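Local coordinates for lipoprotein (Shewanella oneidensis, PDB 3LHN), which is a putative lipoprotein of the NlpE family, probably tethered to the cell envelope, whose precise function is not established, at residues A26-G31 / L121-M126; F77-D80 / K85-L88. All coordinates share one frame; numbering follows the deposited sequence.

Interaction 1. Residues A26-G31 / L121-M126; sequences ALDWPG and LKKKGM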
ATOM      1  N   ALA A  26     -30.567   9.073   5.930  1.00  6.49           N
ATOM      2  CA  ALA A  26     -30.863  10.483   6.148  1.00  6.41           C
ATOM      3  C   ALA A  26     -30.326  11.402   5.085  1.00  6.74           C
ATOM      4  O   ALA A  26     -30.932  12.444   4.832  1.00  7.55           O
ATOM      5  CB  ALA A  26     -30.288  10.951   7.471  1.00  6.37           C
ATOM      6  N   LEU A  27     -29.194  11.054   4.510  1.00  6.39           N
ATOM      7  CA  LEU A  27     -28.437  11.970   3.670  1.00  6.73           C
ATOM      8  C   LEU A  27     -28.671  11.735   2.184  1.00  7.74           C
ATOM      9  O   LEU A  27     -28.874  10.604   1.752  1.00  7.57           O
ATOM     10  CB  LEU A  27     -26.934  11.802   3.906  1.00  8.15           C
ATOM     11  CG  LEU A  27     -26.398  12.105   5.309  1.00  9.64           C
ATOM     12  CD1 LEU A  27     -24.908  11.843   5.478  1.00 11.99           C
ATOM     13  CD2 LEU A  27     -26.705  13.556   5.660  1.00 12.77           C
ATOM     14  N   ASP A  28     -28.592  12.808   1.410  1.00  7.11           N
ATOM     15  CA  ASP A  28     -28.592  12.733  -0.049  1.00  8.18           C
ATOM     16  C   ASP A  28     -27.097  12.524  -0.383  1.00  8.69           C
ATOM     17  O   ASP A  28     -26.375  13.434  -0.822  1.00  9.78           O
ATOM     18  CB  ASP A  28     -29.151  13.972  -0.739  1.00 11.11           C
ATOM     19  CG  ASP A  28     -29.090  13.847  -2.262  1.00 17.13           C
ATOM     20  OD1 ASP A  28     -28.992  12.712  -2.736  1.00 19.83           O
ATOM     21  OD2 ASP A  28     -29.151  14.897  -2.928  1.00 22.43           O
ATOM     22  N   TRP A  29     -26.621  11.323  -0.130  1.00  7.05           N
ATOM     23  CA  TRP A  29     -25.188  10.991  -0.282  1.00  7.08           C
ATOM     24  C   TRP A  29     -24.744  10.598  -1.700  1.00  7.78           C
ATOM     25  O   TRP A  29     -23.603  10.771  -2.003  1.00  7.88           O
ATOM     26  CB  TRP A  29     -24.691   9.971   0.765  1.00  7.13           C
ATOM     27  CG  TRP A  29     -25.498   8.682   0.783  1.00  7.94           C
ATOM     28  CD1 TRP A  29     -26.535   8.368   1.613  1.00  7.14           C
ATOM     29  CD2 TRP A  29     -25.364   7.582  -0.122  1.00  7.27           C
ATOM     30  NE1 TRP A  29     -27.072   7.158   1.264  1.00  8.01           N
ATOM     31  CE2 TRP A  29     -26.359   6.641   0.224  1.00  8.07           C
ATOM     32  CE3 TRP A  29     -24.512   7.305  -1.209  1.00  7.43           C
ATOM     33  CZ2 TRP A  29     -26.511   5.436  -0.449  1.00  8.71           C
ATOM     34  CZ3 TRP A  29     -24.667   6.121  -1.873  1.00  8.59           C
ATOM     35  CH2 TRP A  29     -25.677   5.202  -1.499  1.00  8.21           C
ATOM     36  N   PRO A  30     -25.609  10.029  -2.552  1.00  6.54           N
ATOM     37  CA  PRO A  30     -25.147   9.775  -3.952  1.00  7.74           C
ATOM     38  C   PRO A  30     -24.691  11.112  -4.558  1.00  8.41           C
ATOM     39  O   PRO A  30     -25.365  12.110  -4.439  1.00  9.16           O
ATOM     40  CB  PRO A  30     -26.388   9.182  -4.636  1.00  7.77           C
ATOM     41  CG  PRO A  30     -27.160   8.580  -3.537  1.00  7.76           C
ATOM     42  CD  PRO A  30     -27.006   9.555  -2.371  1.00  6.96           C
ATOM     43  N   GLY A  31     -23.535  11.101  -5.175  1.00  7.33           N
ATOM     44  CA  GLY A  31     -22.986  12.305  -5.737  1.00  8.01           C
ATOM     45  C   GLY A  31     -21.485  12.267  -5.838  1.00  6.95           C
ATOM     46  O   GLY A  31     -20.858  11.208  -5.692  1.00  7.89           O
ATOM     47  N   LEU A 121     -13.480  15.376   1.736  1.00  9.65           N
ATOM     48  CA  LEU A 121     -13.924  15.541   0.338  1.00  8.22           C
ATOM     49  C   LEU A 121     -15.315  16.203   0.354  1.00  8.90           C
ATOM     50  O   LEU A 121     -16.246  15.643   0.872  1.00 11.59           O
ATOM     51  CB  LEU A 121     -14.032  14.229  -0.436  1.00  8.79           C
ATOM     52  CG  LEU A 121     -12.774  13.364  -0.404  1.00  8.16           C
ATOM     53  CD1 LEU A 121     -13.020  12.070  -1.174  1.00 10.06           C
ATOM     54  CD2 LEU A 121     -11.552  14.090  -1.008  1.00 10.08           C
ATOM     55  N   LYS A 122     -15.424  17.412  -0.161  0.50  8.36           N
ATOM     56  CA  LYS A 122     -16.721  18.116  -0.164  0.50  8.49           C
ATOM     57  C   LYS A 122     -17.481  17.820  -1.420  0.50  9.22           C
ATOM     58  O   LYS A 122     -16.901  17.638  -2.499  0.50  8.38           O
ATOM     59  CB  LYS A 122     -16.542  19.614  -0.076  0.50  9.03           C
ATOM     60  CG  LYS A 122     -15.806  20.050   1.148  0.50 10.00           C
ATOM     61  CD  LYS A 122     -15.446  21.505   0.993  0.50 11.84           C
ATOM     62  N   LYS A 123     -18.803  17.824  -1.315  1.00 10.13           N
ATOM     63  CA  LYS A 123     -19.631  17.679  -2.486  1.00 11.22           C
ATOM     64  C   LYS A 123     -19.309  18.721  -3.497  1.00 13.79           C
ATOM     65  O   LYS A 123     -19.065  19.893  -3.160  1.00 14.76           O
ATOM     66  CB  LYS A 123     -21.086  17.906  -2.123  1.00 14.06           C
ATOM     67  CG  LYS A 123     -21.823  16.724  -1.995  1.00 15.56           C
ATOM     68  CD  LYS A 123     -23.340  17.027  -1.971  1.00 16.27           C
ATOM     69  CE  LYS A 123     -24.053  15.869  -1.392  1.00 15.53           C
ATOM     70  NZ  LYS A 123     -25.456  16.274  -1.017  1.00 13.72           N
ATOM     71  N   LYS A 124     -19.336  18.335  -4.758  1.00 13.84           N
ATOM     72  CA  LYS A 124     -18.965  19.259  -5.826  1.00 17.69           C
ATOM     73  C   LYS A 124     -19.892  20.474  -5.903  1.00 20.93           C
ATOM     74  O   LYS A 124     -21.085  20.361  -5.694  1.00 22.14           O
ATOM     75  CB  LYS A 124     -18.999  18.538  -7.173  1.00 18.65           C
ATOM     76  CG  LYS A 124     -18.565  19.412  -8.337  1.00 21.23           C
ATOM     77  CD  LYS A 124     -18.248  18.584  -9.550  1.00 22.49           C
ATOM     78  CE  LYS A 124     -17.709  19.406 -10.724  1.00 24.05           C
ATOM     79  NZ  LYS A 124     -16.232  19.664 -10.593  1.00 24.89           N
ATOM     80  N   GLY A 125     -19.294  21.647  -6.082  0.50 23.82           N
ATOM     81  CA  GLY A 125     -20.057  22.898  -6.059  0.50 24.46           C
ATOM     82  C   GLY A 125     -20.183  23.446  -4.645  0.50 25.03           C
ATOM     83  O   GLY A 125     -21.135  24.175  -4.340  0.50 25.64           O
HETATM   84  N   MSE A 126     -19.245  23.088  -3.763  0.70 23.95           N
HETATM   85  CA  MSE A 126     -19.239  23.674  -2.430  0.70 23.11           C
HETATM   86  C   MSE A 126     -17.840  24.041  -2.019  0.70 24.78           C
HETATM   87  O   MSE A 126     -16.867  23.696  -2.702  0.70 26.19           O
HETATM   88  OXT MSE A 126     -17.714  24.704  -0.991  0.70 26.92           O
HETATM   89  CB  MSE A 126     -19.892  22.729  -1.442  0.70 20.38           C
HETATM   90  CG  MSE A 126     -21.325  23.110  -1.204  0.70 19.19           C
HETATM   91 SE   MSE A 126     -22.174  21.578  -0.646  0.50 15.09          SE
HETATM   92  CE  MSE A 126     -22.566  20.944  -2.295  0.70  4.74           C
TER
HETATM   93  O   HOH W   1     -26.904  16.333  -3.328  1.00 19.03           O

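Interaction 2. Residues F77-D80 / K85-L88; sequences FDWD and KITL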
ATOM      1  N   PHE A  77     -18.873  -0.556  -2.954  1.00  8.59           N
ATOM      2  CA  PHE A  77     -18.538  -0.263  -1.579  1.00  8.19           C
ATOM      3  C   PHE A  77     -19.619  -0.823  -0.661  1.00  8.55           C
ATOM      4  O   PHE A  77     -20.720  -1.144  -1.078  1.00  8.39           O
ATOM      5  CB  PHE A  77     -18.283   1.246  -1.349  1.00  8.50           C
ATOM      6  CG  PHE A  77     -19.497   2.143  -1.542  1.00  8.47           C
ATOM      7  CD1 PHE A  77     -20.354   2.437  -0.490  1.00  9.19           C
ATOM      8  CD2 PHE A  77     -19.786   2.733  -2.776  1.00  9.06           C
ATOM      9  CE1 PHE A  77     -21.417   3.308  -0.682  1.00  9.83           C
ATOM     10  CE2 PHE A  77     -20.847   3.573  -2.910  1.00  9.17           C
ATOM     11  CZ  PHE A  77     -21.649   3.846  -1.900  1.00  9.25           C
ATOM     12  N   ASP A  78     -19.283  -0.906   0.620  0.50  9.56           N
ATOM     13  CA  ASP A  78     -20.195  -1.426   1.613  0.50 10.48           C
ATOM     14  C   ASP A  78     -20.248  -0.506   2.807  0.50  9.58           C
ATOM     15  O   ASP A  78     -19.283   0.164   3.150  0.50 10.19           O
ATOM     16  CB  ASP A  78     -19.804  -2.840   2.025  0.50 11.31           C
ATOM     17  CG  ASP A  78     -19.536  -3.737   0.809  0.50 12.53           C
ATOM     18  OD1 ASP A  78     -18.555  -3.500   0.094  0.50 15.07           O
ATOM     19  OD2 ASP A  78     -20.295  -4.682   0.612  0.50 14.86           O
ATOM     20  N   TRP A  79     -21.414  -0.508   3.439  1.00 10.15           N
ATOM     21  CA  TRP A  79     -21.661   0.279   4.623  1.00  9.27           C
ATOM     22  C   TRP A  79     -21.502  -0.546   5.875  1.00 10.95           C
ATOM     23  O   TRP A  79     -21.794  -1.759   5.883  1.00 13.02           O
ATOM     24  CB  TRP A  79     -23.097   0.805   4.607  1.00  8.48           C
ATOM     25  CG  TRP A  79     -23.406   1.728   3.497  1.00  8.19           C
ATOM     26  CD1 TRP A  79     -23.675   1.380   2.220  1.00 10.30           C
ATOM     27  CD2 TRP A  79     -23.549   3.131   3.595  1.00  8.11           C
ATOM     28  NE1 TRP A  79     -23.963   2.472   1.508  1.00  9.07           N
ATOM     29  CE2 TRP A  79     -23.860   3.577   2.294  1.00  8.44           C
ATOM     30  CE3 TRP A  79     -23.381   4.068   4.636  1.00  8.94           C
ATOM     31  CZ2 TRP A  79     -24.027   4.875   1.990  1.00  9.70           C
ATOM     32  CZ3 TRP A  79     -23.589   5.414   4.334  1.00  8.99           C
ATOM     33  CH2 TRP A  79     -23.904   5.788   2.999  1.00  8.42           C
ATOM     34  N   ASP A  80     -21.062   0.100   6.944  1.00 10.49           N
ATOM     35  CA  ASP A  80     -21.083  -0.566   8.237  1.00 12.17           C
ATOM     36  C   ASP A  80     -22.530  -0.748   8.769  1.00 13.66           C
ATOM     37  O   ASP A  80     -23.496  -0.236   8.239  1.00 11.59           O
ATOM     38  CB  ASP A  80     -20.156   0.116   9.234  1.00 13.40           C
ATOM     39  CG  ASP A  80     -20.585   1.518   9.640  1.00 12.85           C
ATOM     40  OD1 ASP A  80     -21.501   2.067   9.072  1.00 11.40           O
ATOM     41  OD2 ASP A  80     -19.934   2.094  10.564  1.00 17.37           O
ATOM     42  N   LYS A  85     -20.418   4.595   7.854  1.00  9.00           N
ATOM     43  CA  LYS A  85     -19.096   4.544   7.277  1.00  9.30           C
ATOM     44  C   LYS A  85     -19.104   3.593   6.116  1.00  9.98           C
ATOM     45  O   LYS A  85     -19.700   2.523   6.194  1.00 11.69           O
ATOM     46  CB  LYS A  85     -18.084   4.107   8.308  1.00  9.33           C
ATOM     47  CG  LYS A  85     -17.926   5.066   9.478  1.00 10.67           C
ATOM     48  CD  LYS A  85     -17.026   4.524  10.587  1.00 11.40           C
ATOM     49  CE  LYS A  85     -16.913   5.523  11.717  1.00 12.67           C
ATOM     50  NZ  LYS A  85     -16.057   5.005  12.836  1.00 14.69           N
ATOM     51  N   ILE A  86     -18.413   3.966   5.044  1.00  9.34           N
ATOM     52  CA  ILE A  86     -18.290   3.123   3.868  1.00  9.21           C
ATOM     53  C   ILE A  86     -16.846   2.645   3.680  1.00  9.40           C
ATOM     54  O   ILE A  86     -15.890   3.346   4.020  1.00  9.62           O
ATOM     55  CB  ILE A  86     -18.801   3.843   2.586  1.00  8.62           C
ATOM     56  CG1 ILE A  86     -18.042   5.115   2.292  1.00  9.15           C
ATOM     57  CG2 ILE A  86     -20.303   4.103   2.713  1.00  7.92           C
ATOM     58  CD1 ILE A  86     -18.376   5.718   0.924  1.00  9.65           C
ATOM     59  N   THR A  87     -16.721   1.433   3.158  1.00  9.16           N
ATOM     60  CA  THR A  87     -15.422   0.860   2.809  1.00  9.72           C
ATOM     61  C   THR A  87     -15.436   0.579   1.302  1.00  9.82           C
ATOM     62  O   THR A  87     -16.284  -0.185   0.831  1.00 10.19           O
ATOM     63  CB  THR A  87     -15.186  -0.443   3.559  1.00 11.03           C
ATOM     64  OG1 THR A  87     -15.245  -0.217   4.997  1.00 10.76           O
ATOM     65  CG2 THR A  87     -13.798  -1.045   3.215  1.00 10.65           C
ATOM     66  N   LEU A  88     -14.544   1.222   0.588  1.00  9.83           N
ATOM     67  CA  LEU A  88     -14.392   1.013  -0.865  1.00  9.81           C
ATOM     68  C   LEU A  88     -13.641  -0.275  -1.123  1.00 12.32           C
ATOM     69  O   LEU A  88     -13.008  -0.838  -0.213  1.00 10.26           O
ATOM     70  CB  LEU A  88     -13.648   2.155  -1.512  1.00  9.89           C
ATOM     71  CG  LEU A  88     -14.082   3.614  -1.288  1.00 11.76           C
ATOM     72  CD1 LEU A  88     -13.315   4.613  -2.173  1.00 12.64           C
ATOM     73  CD2 LEU A  88     -15.577   3.822  -1.488  1.00 13.37           C
TER

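Interaction 1. Residues A26-G31 / L121-M126
On the surface of the closed antiparallel barrel, the loop leading from helix 23-26 into strand 31-37 is tied to the end of the last strand, 120-123, by Asp28 and Lys123. Lys123 reaches across nearly straight from CG outward, chi4 165° setting NZ at the far end of the chain beside the loop. There Lys123 NZ donates to the backbone carbonyl O of Asp28 at 3.0 Å, lying in the carbonyl plane with a C=O...N angle of 154°. Lys123 CE follows, 3.4 Å from the same Asp28 O.

The carboxylate itself is not in direct contact: Asp28 OD2 stands 4.4 Å from Lys123 NZ, too far for a salt bridge. One water spans the gap, donating to Asp28 OD2 at 2.7 Å and accepting from Lys123 NZ at 2.7 Å. In this calycin-type barrel, strand 120-123 follows 100-103 in the sheet order, and the same NZ also bonds to OD1 of Asn99, just before that neighbouring strand. The loop bends at Asp28 in an inverse gamma turn, closed by a weak bond from Trp29 N to Leu27 O. Trp29 CB points away from strand 120-123, and the indole NE1 is bonded to Gln24 O.

Interaction 2. Residues F77-D80 / K85-L88
Strands 77-79 and 85-88 run antiparallel as the two arms of a beta hairpin, their short axes 4.6 Å apart at closest approach and at 155° to one another. Asp78 and Thr87 form the hydrogen-bonded pair, each backbone N donating to the other's carbonyl O; Trp79 and Ile86 make the next, non-hydrogen-bonded pair. Toward the turn, Asp80 N donates to Lys85 O at 2.9 Å.

Phe77, Trp79, Ile86 and Leu88 share one face of the sheet. Ile86 CG2 sits over the six-membered ring of Trp79 in a CH-pi contact, 3.5 Å from its centroid and only 11° off the ring normal. Ile86 CG2 also meets Phe77 CD1 at 3.6 Å, while Ile86 CD1 lies over a face of the phenyl ring, offset toward the rim. One branched side chain thus serves both aromatics. Phe77 CB packs against Leu88 CD2 at 3.7 Å. Beyond the hairpin, Trp79 NE1 is bonded to Asn55 OD1.

At the turn end the Asp80 side chain turns across toward Lys85, with chi1 67° holding CG between the backbone N and the carbonyl carbon. Asp80 OD1 accepts from Lys85 N at 3.0 Å, the donor approaching from above the carboxylate plane, and it also takes the N-H of Ser84. Asp80 OD2 lies alongside the aliphatic part of Lys85, 3.5 Å from Lys85 CB, whereas the lysine's extended chain carries NZ to the carbonyl of Gly108. Asp80 OD1 thereby grips two successive amides, which fixes the carboxylate at the hairpin's closing end, and these N-H dipoles would be expected to favour its negative charge.

In the fold
Interactions 1 and 2 belong to the same eight-stranded antiparallel barrel, their centres about 16 Å apart. Interaction 1 joins the loop before the first strand to the last strand, whereas interaction 2 pairs the fourth and fifth strands, both of which lie along the chain between the two segments of interaction 1. Trp29 connects the two: its CE2 lies 3.4 Å from CZ2 of Trp79, the indoles meeting edge-to-face, and its CZ3 lies 3.8 Å from CZ of Phe77. The entry loop therefore presents polar backbone to strand 120-123 and an aromatic side chain to the hairpin. Asn55, which bonds to Trp79 NE1, also touches Trp29, and Val96 packs against both indoles.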